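Local coordinates for protein histidine kinase (Methanosarcina mazei, PDB 3LI9) that is a putative membrane sensor that probably phosphorylates itself on histidine using ATP, and is represented here by its extracellular PDC-fold sensing domain, at residues N36-A48 and S155-V169. Numbering follows the deposited sequence.
Sequences NQAIARTLACTMA and SPIFKNGEFAGIAGV
Ala44 points its CB into the hairpin 155-169, 3.7 Å from Ser155 CB and 4.0 Å from Ile157 CG1; the small side chains of Ala44 and Ser155 let helix 36-48 lie close on the strands. The axis of helix 36-48 comes within 7.1 Å of that of strand 155-159 at 16° and within 7.0 Å of that of strand 162-169 at 148°, so the helix runs nearly parallel to the first strand and oblique to the second, as the long N-terminal helix does against the membrane-distal sheet of a PDC (dCache) sensor. Ala167 CB sits among Ala40, Leu43 and Ala44: it meets Leu43 CG at 3.7 Å and also abuts the backbone at Ala40 O and Ala44 N. Leu43 continues past it onto Val75 and helix 55-67. Ile157 spreads its branches along the helix, CG1 lying on Ala44 one turn before Ala48. With CG1 anti to the carbonyl carbon (chi1 -64°), CD1 is carried to Met47 CB, while CG2, anti to the backbone N, lies 3.8 Å from Ala48 CA. An alanine at Ile157 would remove both branches and would probably open a gap beneath Met47 and Ala48, leaving the helix less firmly seated there. Toward Asn36, at the far side of the contact, the side chains of Val169 and Ile39 cross at about a right angle, CG1 to CG2. No direct hydrogen bond joins the segments; two waters bridge them instead. One donates to both Gln37 O and Ser155 OG, the latter at 2.7 Å; the other donates to Met47 O and accepts from Lys159 NZ. Asp137 hydrogen-bonds Ser155 OG and salt-bridges Arg41 NE, linking hairpin and helix. The chemistry is thus close apolar packing, with polar links only through water and Asp137.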
loop_
_atom_site.group_PDB
_atom_site.type_symbol
_atom_site.label_atom_id
_atom_site.label_comp_id
_atom_site.label_asym_id
_atom_site.label_seq_id
_atom_site.Cartn_x
_atom_site.Cartn_y
_atom_site.Cartn_z
ATOM N N ASN A 36 7.661 1.595 6.110
ATOM C CA ASN A 36 7.921 1.184 4.734
ATOM C C ASN A 36 8.047 2.368 3.804
ATOM O O ASN A 36 8.920 2.380 2.884
ATOM C CB ASN A 36 6.743 0.259 4.270
ATOM C CG ASN A 36 6.828 -1.104 4.884
ATOM O OD1 ASN A 36 7.905 -1.537 5.295
ATOM N ND2 ASN A 36 5.710 -1.779 4.970
ATOM N N GLN A 37 7.248 3.398 4.043
ATOM C CA GLN A 37 7.360 4.631 3.252
ATOM C C GLN A 37 8.759 5.247 3.456
ATOM O O GLN A 37 9.384 5.738 2.439
ATOM C CB GLN A 37 6.284 5.637 3.738
ATOM C CG GLN A 37 6.347 7.045 3.141
ATOM C CD GLN A 37 5.187 7.861 3.654
ATOM O OE1 GLN A 37 5.083 8.195 4.853
ATOM N NE2 GLN A 37 4.348 8.211 2.764
ATOM N N ALA A 38 9.243 5.249 4.705
ATOM C CA ALA A 38 10.561 5.878 5.016
ATOM C C ALA A 38 11.689 5.056 4.345
ATOM O O ALA A 38 12.717 5.648 3.984
ATOM C CB ALA A 38 10.774 5.915 6.537
ATOM N N ILE A 39 11.501 3.751 4.105
ATOM C CA ILE A 39 12.573 2.955 3.454
ATOM C C ILE A 39 12.718 3.430 2.011
ATOM O O ILE A 39 13.820 3.768 1.531
ATOM C CB ILE A 39 12.205 1.483 3.439
ATOM C CG1 ILE A 39 12.221 0.944 4.900
ATOM C CG2 ILE A 39 13.263 0.663 2.547
ATOM C CD1 ILE A 39 11.674 -0.508 5.035
ATOM N N ALA A 40 11.583 3.465 1.304
ATOM C CA ALA A 40 11.629 3.992 -0.097
ATOM C C ALA A 40 12.138 5.443 -0.200
ATOM O O ALA A 40 12.904 5.774 -1.113
ATOM C CB ALA A 40 10.251 3.887 -0.743
ATOM N N ARG A 41 11.688 6.297 0.698
ATOM C CA ARG A 41 12.121 7.692 0.689
ATOM C C ARG A 41 13.601 7.831 0.981
ATOM O O ARG A 41 14.268 8.662 0.344
ATOM C CB ARG A 41 11.309 8.467 1.687
ATOM C CG ARG A 41 11.456 9.969 1.399
ATOM C CD ARG A 41 10.217 10.765 1.983
ATOM N NE ARG A 41 10.343 12.171 1.610
ATOM C CZ ARG A 41 10.983 13.087 2.334
ATOM N NH1 ARG A 41 11.586 12.725 3.462
ATOM N NH2 ARG A 41 11.075 14.355 1.914
ATOM N N THR A 42 14.121 7.030 1.917
ATOM C CA THR A 42 15.531 7.144 2.267
ATOM C C THR A 42 16.399 6.635 1.086
ATOM O O THR A 42 17.412 7.250 0.751
ATOM C CB THR A 42 15.820 6.350 3.496
ATOM O OG1 THR A 42 15.093 6.982 4.549
ATOM C CG2 THR A 42 17.333 6.525 3.882
ATOM N N LEU A 43 15.924 5.574 0.439
ATOM C CA LEU A 43 16.617 5.095 -0.813
ATOM C C LEU A 43 16.590 6.172 -1.894
ATOM O O LEU A 43 17.629 6.411 -2.577
ATOM C CB LEU A 43 15.957 3.813 -1.320
ATOM C CG LEU A 43 16.545 3.205 -2.613
ATOM C CD1 LEU A 43 18.006 2.890 -2.417
ATOM C CD2 LEU A 43 15.711 1.836 -2.883
ATOM N N ALA A 44 15.467 6.880 -2.044
ATOM C CA ALA A 44 15.392 7.974 -3.039
ATOM C C ALA A 44 16.370 9.113 -2.715
ATOM O O ALA A 44 17.106 9.559 -3.656
ATOM C CB ALA A 44 13.930 8.514 -3.197
ATOM N N CYS A 45 16.505 9.460 -1.422
ATOM C CA CYS A 45 17.483 10.570 -0.984
ATOM C C CYS A 45 18.890 10.140 -1.371
ATOM O O CYS A 45 19.691 10.938 -1.864
ATOM C CB CYS A 45 17.457 10.763 0.534
ATOM S SG CYS A 45 16.021 11.541 1.120
ATOM N N THR A 46 19.212 8.891 -1.047
ATOM C CA THR A 46 20.536 8.374 -1.282
ATOM C C THR A 46 20.813 8.391 -2.782
ATOM O O THR A 46 21.883 8.848 -3.198
ATOM C CB THR A 46 20.638 6.978 -0.760
ATOM O OG1 THR A 46 20.317 7.046 0.654
ATOM C CG2 THR A 46 22.021 6.416 -0.970
HETATM N N MSE A 47 19.930 7.781 -3.576
HETATM C CA MSE A 47 20.159 7.757 -5.016
HETATM C C MSE A 47 20.242 9.128 -5.632
HETATM O O MSE A 47 20.982 9.286 -6.651
HETATM C CB MSE A 47 19.102 6.973 -5.715
HETATM C CG MSE A 47 19.101 5.472 -5.435
HETATM SE SE MSE A 47 20.875 4.730 -6.233
HETATM C CE MSE A 47 21.359 4.595 -4.643
ATOM N N ALA A 48 19.536 10.100 -5.105
ATOM C CA ALA A 48 19.611 11.477 -5.590
ATOM C C ALA A 48 21.037 12.036 -5.489
ATOM O O ALA A 48 21.391 12.903 -6.266
ATOM C CB ALA A 48 18.575 12.413 -4.873
ATOM N N SER A 155 8.883 6.764 -4.228
ATOM C CA SER A 155 9.350 8.159 -3.952
ATOM C C SER A 155 10.191 8.661 -5.094
ATOM O O SER A 155 10.994 7.932 -5.667
ATOM C CB SER A 155 10.284 8.196 -2.721
ATOM O OG SER A 155 9.600 7.912 -1.537
ATOM N N PRO A 156 9.955 9.926 -5.495
ATOM C CA PRO A 156 10.715 10.476 -6.575
ATOM C C PRO A 156 12.175 10.771 -6.190
ATOM O O PRO A 156 12.440 11.214 -5.073
ATOM C CB PRO A 156 9.927 11.795 -6.920
ATOM C CG PRO A 156 9.330 12.203 -5.573
ATOM C CD PRO A 156 8.921 10.857 -4.954
ATOM N N ILE A 157 13.073 10.600 -7.169
ATOM C CA ILE A 157 14.535 10.871 -7.059
ATOM C C ILE A 157 14.744 12.167 -7.823
ATOM O O ILE A 157 14.458 12.223 -9.037
ATOM C CB ILE A 157 15.324 9.831 -7.766
ATOM C CG1 ILE A 157 15.085 8.443 -7.051
ATOM C CG2 ILE A 157 16.800 10.169 -7.711
ATOM C CD1 ILE A 157 15.792 7.199 -7.877
ATOM N N PHE A 158 15.148 13.200 -7.111
ATOM C CA PHE A 158 15.342 14.544 -7.780
ATOM C C PHE A 158 16.808 14.810 -7.800
ATOM O O PHE A 158 17.461 14.842 -6.715
ATOM C CB PHE A 158 14.627 15.641 -7.006
ATOM C CG PHE A 158 13.175 15.630 -7.188
ATOM C CD1 PHE A 158 12.638 16.221 -8.342
ATOM C CD2 PHE A 158 12.310 15.126 -6.221
ATOM C CE1 PHE A 158 11.203 16.270 -8.569
ATOM C CE2 PHE A 158 10.876 15.189 -6.444
ATOM C CZ PHE A 158 10.364 15.708 -7.654
ATOM N N LYS A 159 17.352 15.018 -8.998
ATOM C CA LYS A 159 18.798 15.302 -9.206
ATOM C C LYS A 159 18.855 16.617 -9.992
ATOM O O LYS A 159 18.115 16.777 -10.987
ATOM C CB LYS A 159 19.437 14.196 -10.059
ATOM C CG LYS A 159 19.559 12.883 -9.331
ATOM C CD LYS A 159 19.911 11.710 -10.292
ATOM C CE LYS A 159 21.355 11.698 -10.565
ATOM N NZ LYS A 159 21.718 10.417 -11.265
ATOM N N ASN A 160 19.680 17.544 -9.539
ATOM C CA ASN A 160 19.808 18.867 -10.159
ATOM C C ASN A 160 18.453 19.548 -10.114
ATOM O O ASN A 160 18.137 20.335 -10.981
ATOM C CB ASN A 160 20.390 18.737 -11.589
ATOM C CG ASN A 160 21.467 17.604 -11.697
ATOM O OD1 ASN A 160 22.535 17.606 -11.009
ATOM N ND2 ASN A 160 21.163 16.633 -12.521
ATOM N N GLY A 161 17.634 19.228 -9.081
ATOM C CA GLY A 161 16.301 19.828 -8.967
ATOM C C GLY A 161 15.230 19.212 -9.888
ATOM O O GLY A 161 14.087 19.616 -9.841
ATOM N N GLU A 162 15.612 18.231 -10.684
ATOM C CA GLU A 162 14.723 17.642 -11.682
ATOM C C GLU A 162 14.410 16.210 -11.403
ATOM O O GLU A 162 15.266 15.453 -10.896
ATOM C CB GLU A 162 15.419 17.664 -13.018
ATOM C CG GLU A 162 15.571 19.111 -13.499
ATOM C CD GLU A 162 16.228 19.170 -14.890
ATOM O OE1 GLU A 162 16.544 18.100 -15.445
ATOM O OE2 GLU A 162 16.427 20.277 -15.423
ATOM N N PHE A 163 13.204 15.831 -11.774
ATOM C CA PHE A 163 12.841 14.411 -11.666
ATOM C C PHE A 163 13.745 13.485 -12.457
ATOM O O PHE A 163 13.896 13.619 -13.679
ATOM C CB PHE A 163 11.395 14.221 -12.066
ATOM C CG PHE A 163 10.937 12.805 -11.994
ATOM C CD1 PHE A 163 10.455 12.303 -10.798
ATOM C CD2 PHE A 163 10.936 11.986 -13.134
ATOM C CE1 PHE A 163 9.967 10.972 -10.740
ATOM C CE2 PHE A 163 10.472 10.652 -13.084
ATOM C CZ PHE A 163 9.987 10.170 -11.879
ATOM N N ALA A 164 14.404 12.503 -11.773
ATOM C CA ALA A 164 15.301 11.566 -12.459
ATOM C C ALA A 164 14.732 10.130 -12.502
ATOM O O ALA A 164 15.220 9.296 -13.294
ATOM C CB ALA A 164 16.673 11.513 -11.822
ATOM N N GLY A 165 13.765 9.840 -11.636
ATOM C CA GLY A 165 13.316 8.429 -11.502
ATOM C C GLY A 165 12.657 8.279 -10.153
ATOM O O GLY A 165 12.247 9.244 -9.498
ATOM N N ILE A 166 12.454 7.027 -9.775
ATOM C CA ILE A 166 11.739 6.690 -8.550
ATOM C C ILE A 166 12.558 5.594 -7.801
ATOM O O ILE A 166 13.360 4.796 -8.395
ATOM C CB ILE A 166 10.312 6.114 -8.749
ATOM C CG1 ILE A 166 10.413 4.806 -9.555
ATOM C CG2 ILE A 166 9.337 7.176 -9.433
ATOM C CD1 ILE A 166 9.135 4.036 -9.655
ATOM N N ALA A 167 12.324 5.515 -6.491
ATOM C CA ALA A 167 12.780 4.358 -5.709
ATOM C C ALA A 167 11.479 3.850 -5.089
ATOM O O ALA A 167 10.658 4.640 -4.634
ATOM C CB ALA A 167 13.769 4.753 -4.573
ATOM N N GLY A 168 11.357 2.536 -5.042
ATOM C CA GLY A 168 10.117 1.977 -4.531
ATOM C C GLY A 168 10.276 0.689 -3.799
ATOM O O GLY A 168 11.262 0.034 -3.936
ATOM N N VAL A 169 9.284 0.355 -2.961
ATOM C CA VAL A 169 9.192 -0.971 -2.373
ATOM C C VAL A 169 7.787 -1.557 -2.516
ATOM O O VAL A 169 6.768 -0.799 -2.517
ATOM C CB VAL A 169 9.561 -0.958 -0.865
ATOM C CG1 VAL A 169 10.963 -0.302 -0.673
ATOM C CG2 VAL A 169 8.532 -0.114 -0.082
HETATM O O HOH W 1 8.045 6.253 -0.025
HETATM O O HOH W 2 20.977 8.222 -8.963
#